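Local coordinates for protein Obg-like ATPase 1 (PDB 1NI3) that hydrolyses ATP, and GTP less efficiently, with magnesium as cofactor, and negatively regulates the G2/M transition of the cell cycle, at residues A[306-314]-A[379-387]. Sequence-based numbering, arbitrary orientation.
Sequences NLINYFTCG and MESGDIAHW
The ring of Y310 carries the methyl group of M379, a selenomethionine, on one face. Its CE lies 3.6 Å from the ring centroid of Y310, a CH-pi contact, and the selenium stands farther off above the same face. W387 turns the edge of its six-membered ring toward the Y310 ring in an offset edge-to-face pair, with planes at 81°. W387 NE1 also gives a weak hydrogen bond to Y310 OH (3.5 Å). That hydroxyl has a further bond to the carbonyl of A332 in helix 329-336. A385 CB sits over one face of the indole, near its rim, and also touches Y310 CD2 at 4.1 Å. The F311 ring has the carbonyl oxygen of G382 in plane at its edge, 3.3 Å from F311 CD1. With CG beside the backbone N (chi1 -42°), this ring extends to helix 68-77, where it packs on F70 and L73.

Both segments belong to the TGS domain, which has a ubiquitin-like fold. Here strand 307-312 meets the segment that leads into strand 384-386. The other edge of strand 307-312 pairs antiparallel with strand 317-324. A single parallel bridge joins F311 and I384, and the N-to-C directions of the two short strands differ by 56°. F311 N donates to D383 O (2.7 Å), and A385 N returns a bond to F311 O (3.1 Å). Ahead of it, a type II turn from E380 to D383 places G382 N for a nearly straight bond to N309 O (2.8 Å). S381 CA adds a C-H contact to that oxygen. Past the bridge, one water donates to both C313 O and A385 O.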
loop_
_atom_site.group_PDB
_atom_site.type_symbol
_atom_site.label_atom_id
_atom_site.label_comp_id
_atom_site.label_asym_id
_atom_site.label_seq_id
_atom_site.Cartn_x
_atom_site.Cartn_y
_atom_site.Cartn_z
ATOM N N ASN A 306 -5.336 -3.062 -2.677
ATOM C CA ASN A 306 -6.277 -3.738 -3.571
ATOM C C ASN A 306 -5.915 -3.571 -5.044
ATOM O O ASN A 306 -6.774 -3.287 -5.885
ATOM C CB ASN A 306 -7.709 -3.233 -3.356
ATOM C CG ASN A 306 -8.445 -3.996 -2.273
ATOM O OD1 ASN A 306 -8.377 -5.221 -2.207
ATOM N ND2 ASN A 306 -9.172 -3.271 -1.425
ATOM N N LEU A 307 -4.638 -3.721 -5.362
ATOM C CA LEU A 307 -4.212 -3.577 -6.746
ATOM C C LEU A 307 -3.781 -4.924 -7.337
ATOM O O LEU A 307 -3.316 -5.822 -6.620
ATOM C CB LEU A 307 -3.078 -2.537 -6.837
ATOM C CG LEU A 307 -3.491 -1.118 -6.413
ATOM C CD1 LEU A 307 -2.276 -0.204 -6.354
ATOM C CD2 LEU A 307 -4.512 -0.574 -7.392
ATOM N N ILE A 308 -3.998 -5.059 -8.640
ATOM C CA ILE A 308 -3.646 -6.239 -9.415
ATOM C C ILE A 308 -3.129 -5.673 -10.734
ATOM O O ILE A 308 -3.088 -4.455 -10.917
ATOM C CB ILE A 308 -4.878 -7.105 -9.745
ATOM C CG1 ILE A 308 -5.891 -6.283 -10.548
ATOM C CG2 ILE A 308 -5.520 -7.619 -8.484
ATOM C CD1 ILE A 308 -6.968 -7.114 -11.222
ATOM N N ASN A 309 -2.754 -6.542 -11.665
ATOM C CA ASN A 309 -2.248 -6.053 -12.935
ATOM C C ASN A 309 -2.482 -7.029 -14.069
ATOM O O ASN A 309 -2.818 -8.197 -13.863
ATOM C CB ASN A 309 -0.750 -5.820 -12.821
ATOM C CG ASN A 309 0.009 -7.115 -12.631
ATOM O OD1 ASN A 309 -0.437 -8.001 -11.903
ATOM N ND2 ASN A 309 1.158 -7.234 -13.279
ATOM N N TYR A 310 -2.304 -6.525 -15.278
ATOM C CA TYR A 310 -2.415 -7.343 -16.463
ATOM C C TYR A 310 -1.240 -6.849 -17.307
ATOM O O TYR A 310 -0.692 -5.783 -17.022
ATOM C CB TYR A 310 -3.755 -7.123 -17.172
ATOM C CG TYR A 310 -3.923 -5.803 -17.882
ATOM C CD1 TYR A 310 -4.571 -4.729 -17.272
ATOM C CD2 TYR A 310 -3.471 -5.642 -19.190
ATOM C CE1 TYR A 310 -4.768 -3.532 -17.959
ATOM C CE2 TYR A 310 -3.660 -4.453 -19.874
ATOM C CZ TYR A 310 -4.310 -3.407 -19.255
ATOM O OH TYR A 310 -4.517 -2.246 -19.952
ATOM N N PHE A 311 -0.822 -7.605 -18.319
ATOM C CA PHE A 311 0.320 -7.170 -19.122
ATOM C C PHE A 311 -0.031 -6.923 -20.569
ATOM O O PHE A 311 -1.132 -7.212 -21.014
ATOM C CB PHE A 311 1.439 -8.216 -19.106
ATOM C CG PHE A 311 1.695 -8.815 -17.765
ATOM C CD1 PHE A 311 0.989 -9.931 -17.346
ATOM C CD2 PHE A 311 2.635 -8.254 -16.909
ATOM C CE1 PHE A 311 1.217 -10.478 -16.094
ATOM C CE2 PHE A 311 2.868 -8.795 -15.655
ATOM C CZ PHE A 311 2.156 -9.911 -15.246
ATOM N N THR A 312 0.924 -6.359 -21.293
ATOM C CA THR A 312 0.779 -6.135 -22.721
ATOM C C THR A 312 2.138 -6.540 -23.261
ATOM O O THR A 312 3.100 -5.774 -23.207
ATOM C CB THR A 312 0.449 -4.668 -23.094
ATOM O OG1 THR A 312 1.500 -3.802 -22.671
ATOM C CG2 THR A 312 -0.857 -4.236 -22.461
ATOM N N CYS A 313 2.220 -7.775 -23.748
ATOM C CA CYS A 313 3.472 -8.316 -24.272
ATOM C C CYS A 313 3.641 -8.133 -25.776
ATOM O O CYS A 313 2.675 -8.045 -26.533
ATOM C CB CYS A 313 3.551 -9.790 -23.924
ATOM S SG CYS A 313 3.130 -10.081 -22.213
ATOM N N GLY A 314 4.897 -8.088 -26.197
ATOM C CA GLY A 314 5.224 -7.913 -27.600
ATOM C C GLY A 314 6.725 -7.875 -27.786
ATOM O O GLY A 314 7.442 -7.366 -26.925
HETATM N N MSE A 379 -11.155 -7.869 -15.464
HETATM C CA MSE A 379 -9.815 -8.378 -15.733
HETATM C C MSE A 379 -9.387 -9.382 -14.673
HETATM O O MSE A 379 -9.870 -9.367 -13.539
HETATM C CB MSE A 379 -8.811 -7.222 -15.771
HETATM C CG MSE A 379 -9.140 -6.130 -16.768
HETATM SE SE MSE A 379 -9.041 -6.761 -18.599
HETATM C CE MSE A 379 -7.181 -6.382 -18.990
ATOM N N GLU A 380 -8.475 -10.263 -15.052
ATOM C CA GLU A 380 -7.981 -11.252 -14.121
ATOM C C GLU A 380 -6.480 -11.050 -13.967
ATOM O O GLU A 380 -5.746 -10.889 -14.945
ATOM C CB GLU A 380 -8.310 -12.649 -14.633
ATOM C CG GLU A 380 -9.817 -12.891 -14.738
ATOM C CD GLU A 380 -10.168 -14.233 -15.341
ATOM O OE1 GLU A 380 -9.686 -15.270 -14.838
ATOM O OE2 GLU A 380 -10.937 -14.246 -16.326
ATOM N N SER A 381 -6.038 -11.021 -12.716
ATOM C CA SER A 381 -4.642 -10.813 -12.392
ATOM C C SER A 381 -3.753 -11.648 -13.283
ATOM O O SER A 381 -3.886 -12.865 -13.334
ATOM C CB SER A 381 -4.392 -11.172 -10.929
ATOM O OG SER A 381 -3.086 -10.802 -10.540
ATOM N N GLY A 382 -2.857 -10.983 -13.997
ATOM C CA GLY A 382 -1.941 -11.691 -14.867
ATOM C C GLY A 382 -2.362 -11.691 -16.318
ATOM O O GLY A 382 -1.559 -11.959 -17.207
ATOM N N ASP A 383 -3.626 -11.385 -16.566
ATOM C CA ASP A 383 -4.136 -11.375 -17.930
ATOM C C ASP A 383 -3.208 -10.652 -18.922
ATOM O O ASP A 383 -2.653 -9.587 -18.627
ATOM C CB ASP A 383 -5.531 -10.738 -17.966
ATOM C CG ASP A 383 -6.645 -11.753 -17.737
ATOM O OD1 ASP A 383 -6.331 -12.943 -17.481
ATOM O OD2 ASP A 383 -7.835 -11.365 -17.826
ATOM N N ILE A 384 -3.026 -11.253 -20.096
ATOM C CA ILE A 384 -2.217 -10.657 -21.152
ATOM C C ILE A 384 -3.261 -10.169 -22.133
ATOM O O ILE A 384 -3.938 -10.973 -22.771
ATOM C CB ILE A 384 -1.315 -11.687 -21.876
ATOM C CG1 ILE A 384 -0.180 -12.153 -20.961
ATOM C CG2 ILE A 384 -0.712 -11.045 -23.121
ATOM C CD1 ILE A 384 -0.644 -12.949 -19.773
ATOM N N ALA A 385 -3.405 -8.856 -22.241
ATOM C CA ALA A 385 -4.410 -8.297 -23.123
ATOM C C ALA A 385 -3.863 -7.534 -24.307
ATOM O O ALA A 385 -2.689 -7.172 -24.349
ATOM C CB ALA A 385 -5.354 -7.407 -22.327
ATOM N N HIS A 386 -4.740 -7.301 -25.279
ATOM C CA HIS A 386 -4.392 -6.571 -26.490
ATOM C C HIS A 386 -5.613 -5.827 -27.048
ATOM O O HIS A 386 -6.612 -6.440 -27.421
ATOM C CB HIS A 386 -3.832 -7.531 -27.547
ATOM C CG HIS A 386 -3.976 -7.027 -28.949
ATOM N ND1 HIS A 386 -5.091 -7.279 -29.712
ATOM C CD2 HIS A 386 -3.176 -6.223 -29.687
ATOM C CE1 HIS A 386 -4.976 -6.647 -30.872
ATOM N NE2 HIS A 386 -3.828 -6.002 -30.881
ATOM N N TRP A 387 -5.510 -4.502 -27.099
ATOM C CA TRP A 387 -6.585 -3.654 -27.599
ATOM C C TRP A 387 -6.253 -3.206 -29.019
ATOM O O TRP A 387 -5.076 -3.158 -29.392
ATOM C CB TRP A 387 -6.755 -2.406 -26.719
ATOM C CG TRP A 387 -6.377 -2.586 -25.270
ATOM C CD1 TRP A 387 -5.313 -2.022 -24.627
ATOM C CD2 TRP A 387 -7.041 -3.414 -24.302
ATOM N NE1 TRP A 387 -5.271 -2.451 -23.318
ATOM C CE2 TRP A 387 -6.319 -3.300 -23.092
ATOM C CE3 TRP A 387 -8.173 -4.237 -24.341
ATOM C CZ2 TRP A 387 -6.695 -3.982 -21.928
ATOM C CZ3 TRP A 387 -8.546 -4.919 -23.180
ATOM C CH2 TRP A 387 -7.807 -4.782 -21.989
HETATM O O HOH W 1 -0.172 -8.017 -25.697
#